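Local structure of tubulin binding cofactor C (Leishmania major, 5AJ8) at residues A[11-16]-A[170-175]; A[21-26]-A[37-42]. The protein probably acts in the folding and assembly of tubulin as a chaperone cofactor, the chain here being its C-terminal domain. The protein carries 1 engineered substitution. One frame throughout, in Å; residues are numbered along the deposited sequence.

Interaction 1 (A[11-16]-A[170-175]); sequences NVYGPS and PATLPS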
ATOM      1  N   ASN A  11       1.625 -12.224  -7.896  1.00 30.75           N
ATOM      2  CA  ASN A  11       2.285 -12.795  -6.716  1.00 27.33           C
ATOM      3  C   ASN A  11       1.379 -12.803  -5.496  1.00 23.91           C
ATOM      4  O   ASN A  11       0.755 -11.794  -5.182  1.00 21.34           O
ATOM      5  CB  ASN A  11       3.562 -12.017  -6.394  1.00 29.09           C
ATOM      6  CG  ASN A  11       4.669 -12.264  -7.406  1.00 32.99           C
ATOM      7  OD1 ASN A  11       4.885 -13.392  -7.873  1.00 32.89           O
ATOM      8  ND2 ASN A  11       5.392 -11.208  -7.734  1.00 33.88           N
ATOM      9  N   VAL A  12       1.306 -13.944  -4.820  1.00 21.92           N
ATOM     10  CA  VAL A  12       0.488 -14.105  -3.620  1.00 20.27           C
ATOM     11  C   VAL A  12       1.407 -14.152  -2.389  1.00 20.08           C
ATOM     12  O   VAL A  12       2.413 -14.875  -2.401  1.00 20.06           O
ATOM     13  CB  VAL A  12      -0.334 -15.398  -3.670  1.00 21.99           C
ATOM     14  CG1 VAL A  12      -1.153 -15.572  -2.393  1.00 22.17           C
ATOM     15  CG2 VAL A  12      -1.239 -15.419  -4.895  1.00 22.20           C
ATOM     16  N   TYR A  13       1.054 -13.403  -1.349  1.00 17.38           N
ATOM     17  CA  TYR A  13       1.833 -13.329  -0.111  1.00 18.17           C
ATOM     18  C   TYR A  13       0.940 -13.578   1.099  1.00 18.32           C
ATOM     19  O   TYR A  13      -0.269 -13.435   1.024  1.00 17.20           O
ATOM     20  CB  TYR A  13       2.461 -11.957   0.082  1.00 17.41           C
ATOM     21  CG  TYR A  13       3.454 -11.581  -0.990  1.00 17.94           C
ATOM     22  CD1 TYR A  13       3.014 -10.976  -2.165  1.00 17.47           C
ATOM     23  CD2 TYR A  13       4.804 -11.845  -0.844  1.00 18.05           C
ATOM     24  CE1 TYR A  13       3.901 -10.629  -3.165  1.00 17.72           C
ATOM     25  CE2 TYR A  13       5.711 -11.500  -1.843  1.00 19.20           C
ATOM     26  CZ  TYR A  13       5.253 -10.903  -3.009  1.00 18.39           C
ATOM     27  OH  TYR A  13       6.118 -10.541  -4.004  1.00 18.06           O
ATOM     28  N   GLY A  14       1.575 -13.926   2.207  1.00 19.07           N
ATOM     29  CA  GLY A  14       0.898 -14.336   3.433  1.00 20.15           C
ATOM     30  C   GLY A  14       0.278 -15.724   3.325  1.00 22.28           C
ATOM     31  O   GLY A  14       0.408 -16.397   2.289  1.00 22.03           O
ATOM     32  N   PRO A  15      -0.404 -16.169   4.393  1.00 22.72           N
ATOM     33  CA  PRO A  15      -0.563 -15.484   5.666  1.00 22.59           C
ATOM     34  C   PRO A  15       0.721 -15.460   6.466  1.00 23.11           C
ATOM     35  O   PRO A  15       1.572 -16.321   6.310  1.00 23.29           O
ATOM     36  CB  PRO A  15      -1.633 -16.318   6.391  1.00 24.23           C
ATOM     37  CG  PRO A  15      -1.598 -17.640   5.738  1.00 25.50           C
ATOM     38  CD  PRO A  15      -1.271 -17.351   4.301  1.00 24.81           C
ATOM     39  N   SER A  16       0.831 -14.449   7.310  1.00 24.53           N
ATOM     40  CA  SER A  16       2.010 -14.185   8.091  1.00 28.29           C
ATOM     41  C   SER A  16       1.645 -13.247   9.241  1.00 27.79           C
ATOM     42  O   SER A  16       0.853 -12.332   9.058  1.00 30.91           O
ATOM     43  CB  SER A  16       3.054 -13.528   7.193  1.00 32.30           C
ATOM     44  OG  SER A  16       4.236 -13.261   7.909  1.00 37.21           O
ATOM     45  N   PRO A 170      15.653  -8.314   2.763  1.00 27.90           N
ATOM     46  CA  PRO A 170      15.522  -9.004   1.476  1.00 27.85           C
ATOM     47  C   PRO A 170      14.060  -9.285   1.132  1.00 25.06           C
ATOM     48  O   PRO A 170      13.207  -9.380   2.028  1.00 23.93           O
ATOM     49  CB  PRO A 170      16.292 -10.321   1.688  1.00 30.70           C
ATOM     50  CG  PRO A 170      16.700 -10.359   3.127  1.00 31.35           C
ATOM     51  CD  PRO A 170      16.015  -9.237   3.847  1.00 29.59           C
ATOM     52  N   ALA A 171      13.775  -9.430  -0.158  1.00 24.46           N
ATOM     53  CA  ALA A 171      12.385  -9.592  -0.614  1.00 23.64           C
ATOM     54  C   ALA A 171      11.762 -10.816   0.031  1.00 24.60           C
ATOM     55  O   ALA A 171      12.404 -11.854   0.127  1.00 25.06           O
ATOM     56  CB  ALA A 171      12.319  -9.710  -2.124  1.00 23.00           C
ATOM     57  N   THR A 172      10.522 -10.677   0.497  1.00 23.65           N
ATOM     58  CA  THR A 172       9.731 -11.809   0.960  1.00 23.67           C
ATOM     59  C   THR A 172       9.418 -12.698  -0.240  1.00 25.99           C
ATOM     60  O   THR A 172       9.009 -12.217  -1.303  1.00 24.77           O
ATOM     61  CB  THR A 172       8.410 -11.341   1.605  1.00 22.71           C
ATOM     62  OG1 THR A 172       8.679 -10.437   2.681  1.00 20.93           O
ATOM     63  CG2 THR A 172       7.608 -12.512   2.125  1.00 23.41           C
ATOM     64  N   LEU A 173       9.608 -13.997  -0.074  1.00 28.16           N
ATOM     65  CA  LEU A 173       9.342 -14.956  -1.145  1.00 32.65           C
ATOM     66  C   LEU A 173       7.827 -15.142  -1.268  1.00 29.42           C
ATOM     67  O   LEU A 173       7.159 -15.386  -0.269  1.00 27.70           O
ATOM     68  CB  LEU A 173      10.019 -16.295  -0.817  1.00 40.79           C
ATOM     69  CG  LEU A 173       9.812 -17.501  -1.745  1.00 51.27           C
ATOM     70  CD1 LEU A 173      10.420 -17.275  -3.126  1.00 53.37           C
ATOM     71  CD2 LEU A 173      10.389 -18.768  -1.105  1.00 54.00           C
ATOM     72  N   PRO A 174       7.274 -15.010  -2.486  1.00 29.57           N
ATOM     73  CA  PRO A 174       5.828 -15.236  -2.637  1.00 29.61           C
ATOM     74  C   PRO A 174       5.434 -16.652  -2.249  1.00 30.10           C
ATOM     75  O   PRO A 174       6.220 -17.585  -2.430  1.00 30.82           O
ATOM     76  CB  PRO A 174       5.568 -15.009  -4.135  1.00 29.70           C
ATOM     77  CG  PRO A 174       6.773 -14.303  -4.656  1.00 29.92           C
ATOM     78  CD  PRO A 174       7.920 -14.624  -3.750  1.00 29.40           C
ATOM     79  N   SER A 175       4.235 -16.788  -1.689  1.00 31.66           N
ATOM     80  CA  SER A 175       3.650 -18.089  -1.356  1.00 34.79           C
ATOM     81  C   SER A 175       3.298 -18.873  -2.620  1.00 35.85           C
ATOM     82  O   SER A 175       3.430 -20.101  -2.665  1.00 37.50           O
ATOM     83  CB  SER A 175       2.395 -17.889  -0.499  1.00 35.53           C
ATOM     84  OG  SER A 175       2.644 -16.971   0.554  1.00 34.89           O
TER
HETATM   85  O   HOH W   1       8.387 -10.250  -3.101  1.00 15.17           O
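The Pro174 ring runs alongside the Tyr13 side chain, both directed the same way, and the two form the tight part of this contact. The tyrosine ring has Pro174 CB over one face, 4.1 Å above the plane and displaced toward the rim. The nearest carbon of the proline to the phenol end is CG, 3.9 Å from Tyr13 OH. The same carbon is met by Asn11, whose OD1 lies 3.8 Å from Pro174 CG, a van der Waals touch beside the proline ring. CG of Tyr13 stands anti to its own carbonyl carbon (chi1 -63°), and from there the ring reaches the incoming segment. At the ring edge the carbonyl of Thr172 comes in near the plane, its O 3.4 Å from Tyr13 CE2. A water completes this corner: it donates to Thr172 O and is also hydrogen-bonded to Tyr13 OH, so the buried ring keeps a polar link at its hydroxyl.

The fold is a right-handed beta-helix, as in other TBCC and CAP-C domains. Residues 11-13 belong to the first strand, at the outer edge of one of its parallel sheets, and 170-175 is C-terminal chain without regular structure that runs almost perpendicular to it. Val29 and Ile23 also touch the Tyr13 side chain, which thus joins the tail to the interior of the coil.

Toward Gly14 the contact opens to the surface, and exposed Ser175 is held by two hydrogen bonds. Ser175 N donates to Val12 O at 2.7 Å, a short but bent bond with 136° at the hydrogen. Ser175 OG donates to Gly14 O at 2.9 Å, approaching tilted 31° from the carbonyl plane.

Interaction 2 (A[21-26]-A[37-42]); sequences LFISHS and CAIYCL
The rings of Phe22 and Tyr40 run alongside each other on one face of the sheet, almost parallel. Their planes are 14° apart, yet the centroids stand 5.7 Å from each other, so the rings are slid along and barely overlap. Contact is made at the near margins, where Phe22 CE1 comes within 3.6 Å of Tyr40 CD2. In both residues CG is anti to the carbonyl carbon, and chi1 near -60° puts both CG atoms on the same side of their backbones. Tyr40 OH is hydrogen-bonded to Ser164 and Arg162, and its ring also meets Tyr59 in the next turn, continuing the aromatic row.

Leu21, Ile23, Ile39 and Cys41 fill the opposite face, inside the coil. The side chains of Ile23 and Ile39 slant across one another, the CD1 tip of Ile23 meeting the CG2 branch of Ile39 at 3.8 Å. Cys41 SG lies alongside Ile23, 3.8 Å from its CB and a little farther from CD1. Past the strand end, Leu42 CD1 approaches His25 CD2 to 3.6 Å, again at a slant, and also touches Ser24 OG.

The backbones pair in parallel, Leu21 with Ile39, Phe22 with Tyr40 and Ile23 with Cys41, as expected for successive coils of a right-handed beta-helix. Four hydrogen bonds join them; Tyr40 N to Leu21 O, at 2.9 Å, is nearly straight at 177°, and the series ends with Leu42 N giving to Ile23 O. Phe22 CA and Cys41 CA add C-H...O contacts to Tyr40 O and Ile23 O. Chemically, the amides of Leu21, Ile23, Tyr40 and Leu42 are satisfied by this pairing while aliphatic and sulfur atoms meet on the inner face, and the polar end of Tyr40 is held by partners on the outer one.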
ATOM      1  N   LEU A  21       7.114  -7.527   6.178  1.00 18.99           N
ATOM      2  CA  LEU A  21       7.170  -8.120   4.819  1.00 18.61           C
ATOM      3  C   LEU A  21       7.727  -7.129   3.787  1.00 16.55           C
ATOM      4  O   LEU A  21       7.452  -5.926   3.868  1.00 15.70           O
ATOM      5  CB  LEU A  21       5.791  -8.587   4.371  1.00 19.03           C
ATOM      6  CG  LEU A  21       5.068  -9.575   5.285  1.00 21.80           C
ATOM      7  CD1 LEU A  21       3.761  -9.963   4.611  1.00 23.71           C
ATOM      8  CD2 LEU A  21       5.923 -10.803   5.565  1.00 24.53           C
ATOM      9  N   PHE A  22       8.501  -7.648   2.838  1.00 15.29           N
ATOM     10  CA  PHE A  22       9.119  -6.849   1.787  1.00 15.16           C
ATOM     11  C   PHE A  22       8.657  -7.388   0.428  1.00 14.96           C
ATOM     12  O   PHE A  22       9.069  -8.449  -0.000  1.00 16.25           O
ATOM     13  CB  PHE A  22      10.638  -6.858   1.938  1.00 15.81           C
ATOM     14  CG  PHE A  22      11.106  -6.270   3.253  1.00 16.01           C
ATOM     15  CD1 PHE A  22      11.038  -4.910   3.471  1.00 15.24           C
ATOM     16  CD2 PHE A  22      11.567  -7.078   4.278  1.00 17.60           C
ATOM     17  CE1 PHE A  22      11.443  -4.358   4.670  1.00 15.76           C
ATOM     18  CE2 PHE A  22      11.968  -6.532   5.510  1.00 17.55           C
ATOM     19  CZ  PHE A  22      11.911  -5.169   5.700  1.00 16.53           C
ATOM     20  N   ILE A  23       7.746  -6.667  -0.210  1.00 14.07           N
ATOM     21  CA  ILE A  23       7.095  -7.116  -1.442  1.00 15.01           C
ATOM     22  C   ILE A  23       7.786  -6.431  -2.612  1.00 14.61           C
ATOM     23  O   ILE A  23       7.730  -5.207  -2.736  1.00 13.89           O
ATOM     24  CB  ILE A  23       5.594  -6.788  -1.384  1.00 15.35           C
ATOM     25  CG1 ILE A  23       5.027  -7.602  -0.178  1.00 16.38           C
ATOM     26  CG2 ILE A  23       4.887  -7.074  -2.719  1.00 14.88           C
ATOM     27  CD1 ILE A  23       3.528  -7.725  -0.082  1.00 17.54           C
ATOM     28  N   SER A  24       8.455  -7.197  -3.455  1.00 15.64           N
ATOM     29  CA  SER A  24       9.198  -6.575  -4.575  1.00 18.19           C
ATOM     30  C   SER A  24       8.237  -6.119  -5.689  1.00 16.83           C
ATOM     31  O   SER A  24       7.035  -6.388  -5.642  1.00 14.92           O
ATOM     32  CB  SER A  24      10.306  -7.503  -5.114  1.00 20.61           C
ATOM     33  OG  SER A  24      11.247  -6.778  -5.894  1.00 24.06           O
ATOM     34  N   HIS A  25       8.777  -5.374  -6.646  1.00 18.52           N
ATOM     35  CA  HIS A  25       7.991  -4.853  -7.788  1.00 19.73           C
ATOM     36  C   HIS A  25       7.509  -6.000  -8.665  1.00 18.23           C
ATOM     37  O   HIS A  25       8.211  -6.983  -8.832  1.00 18.15           O
ATOM     38  CB  HIS A  25       8.761  -3.805  -8.615  1.00 22.96           C
ATOM     39  CG  HIS A  25      10.197  -4.147  -8.868  1.00 30.99           C
ATOM     40  ND1 HIS A  25      10.609  -5.011  -9.864  1.00 35.57           N
ATOM     41  CD2 HIS A  25      11.325  -3.753  -8.220  1.00 36.12           C
ATOM     42  CE1 HIS A  25      11.928  -5.119  -9.828  1.00 38.92           C
ATOM     43  NE2 HIS A  25      12.383  -4.374  -8.835  1.00 37.02           N
ATOM     44  N   SER A  26       6.299  -5.877  -9.197  1.00 16.91           N
ATOM     45  CA  SER A  26       5.719  -6.876 -10.084  1.00 16.80           C
ATOM     46  C   SER A  26       4.515  -6.245 -10.749  1.00 17.02           C
ATOM     47  O   SER A  26       4.249  -5.074 -10.511  1.00 14.67           O
ATOM     48  CB  SER A  26       5.292  -8.124  -9.280  1.00 17.17           C
ATOM     49  OG  SER A  26       4.109  -7.884  -8.529  1.00 16.37           O
ATOM     50  N   CYS A  37       2.041  -6.477  11.638  1.00 18.49           N
ATOM     51  CA  CYS A  37       3.318  -6.248  10.969  1.00 19.10           C
ATOM     52  C   CYS A  37       3.278  -5.018  10.080  1.00 16.71           C
ATOM     53  O   CYS A  37       2.232  -4.405   9.912  1.00 14.94           O
ATOM     54  CB  CYS A  37       3.745  -7.477  10.167  1.00 20.52           C
ATOM     55  SG  CYS A  37       2.669  -7.928   8.804  1.00 19.66           S
ATOM     56  N   ALA A  38       4.454  -4.659   9.570  1.00 15.39           N
ATOM     57  CA  ALA A  38       4.598  -3.614   8.597  1.00 14.26           C
ATOM     58  C   ALA A  38       4.854  -4.284   7.270  1.00 14.10           C
ATOM     59  O   ALA A  38       5.629  -5.249   7.188  1.00 15.23           O
ATOM     60  CB  ALA A  38       5.759  -2.698   8.965  1.00 14.22           C
ATOM     61  N   ILE A  39       4.224  -3.769   6.225  1.00 13.37           N
ATOM     62  CA  ILE A  39       4.350  -4.338   4.887  1.00 12.93           C
ATOM     63  C   ILE A  39       4.865  -3.251   3.947  1.00 11.88           C
ATOM     64  O   ILE A  39       4.199  -2.259   3.732  1.00 11.06           O
ATOM     65  CB  ILE A  39       2.993  -4.890   4.400  1.00 13.36           C
ATOM     66  CG1 ILE A  39       2.462  -5.938   5.377  1.00 14.24           C
ATOM     67  CG2 ILE A  39       3.117  -5.489   3.006  1.00 13.92           C
ATOM     68  CD1 ILE A  39       1.090  -6.470   4.996  1.00 14.52           C
ATOM     69  N   TYR A  40       6.063  -3.445   3.411  1.00 11.80           N
ATOM     70  CA  TYR A  40       6.723  -2.466   2.550  1.00 11.01           C
ATOM     71  C   TYR A  40       6.740  -2.987   1.119  1.00 11.03           C
ATOM     72  O   TYR A  40       7.414  -3.989   0.848  1.00 11.40           O
ATOM     73  CB  TYR A  40       8.147  -2.259   3.047  1.00 11.05           C
ATOM     74  CG  TYR A  40       8.216  -1.683   4.429  1.00 10.76           C
ATOM     75  CD1 TYR A  40       7.987  -0.340   4.640  1.00 10.14           C
ATOM     76  CD2 TYR A  40       8.520  -2.482   5.526  1.00 10.87           C
ATOM     77  CE1 TYR A  40       8.046   0.188   5.898  1.00 10.04           C
ATOM     78  CE2 TYR A  40       8.599  -1.955   6.785  1.00 10.78           C
ATOM     79  CZ  TYR A  40       8.349  -0.625   6.969  1.00 10.33           C
ATOM     80  OH  TYR A  40       8.435  -0.089   8.213  1.00 10.47           O
ATOM     81  N   CYS A  41       5.980  -2.342   0.228  1.00 10.87           N
ATOM     82  CA  CYS A  41       5.923  -2.720  -1.179  1.00 11.43           C
ATOM     83  C   CYS A  41       6.628  -1.716  -2.104  1.00 11.76           C
ATOM     84  O   CYS A  41       6.322  -0.519  -2.106  1.00 11.17           O
ATOM     85  CB  CYS A  41       4.488  -2.871  -1.680  1.00 11.96           C
ATOM     86  SG  CYS A  41       3.361  -3.796  -0.604  1.00 13.39           S
ATOM     87  N   LEU A  42       7.549  -2.223  -2.910  1.00 11.65           N
ATOM     88  CA  LEU A  42       8.042  -1.467  -4.041  1.00 12.15           C
ATOM     89  C   LEU A  42       6.841  -1.250  -4.999  1.00 11.85           C
ATOM     90  O   LEU A  42       5.853  -1.979  -4.940  1.00 11.97           O
ATOM     91  CB  LEU A  42       9.195  -2.200  -4.723  1.00 12.92           C
ATOM     92  CG  LEU A  42      10.434  -2.490  -3.866  1.00 14.05           C
ATOM     93  CD1 LEU A  42      11.511  -3.197  -4.668  1.00 14.95           C
ATOM     94  CD2 LEU A  42      10.992  -1.216  -3.229  1.00 14.31           C
TER

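How the interactions relate
From the N terminus the chain enters interaction 1 at once with 11-16, at the outer strand of one parallel sheet, and then turns into 21-26 at the outer strand of a second. After strand 28-35 it returns as 37-42, and interaction 2 closes a short loop of one coil. Interaction 1 closes only when the tail arrives at 170-175, so its long loop encloses the short one and the two do not cross. The contacts also meet: Thr172 N probably hydrogen-bonds to Phe22 O at 2.7 Å, and Asn11 packs against Ser26. The C-terminal tail therefore borders both first strands, joining the two ends of the chain at the first coil.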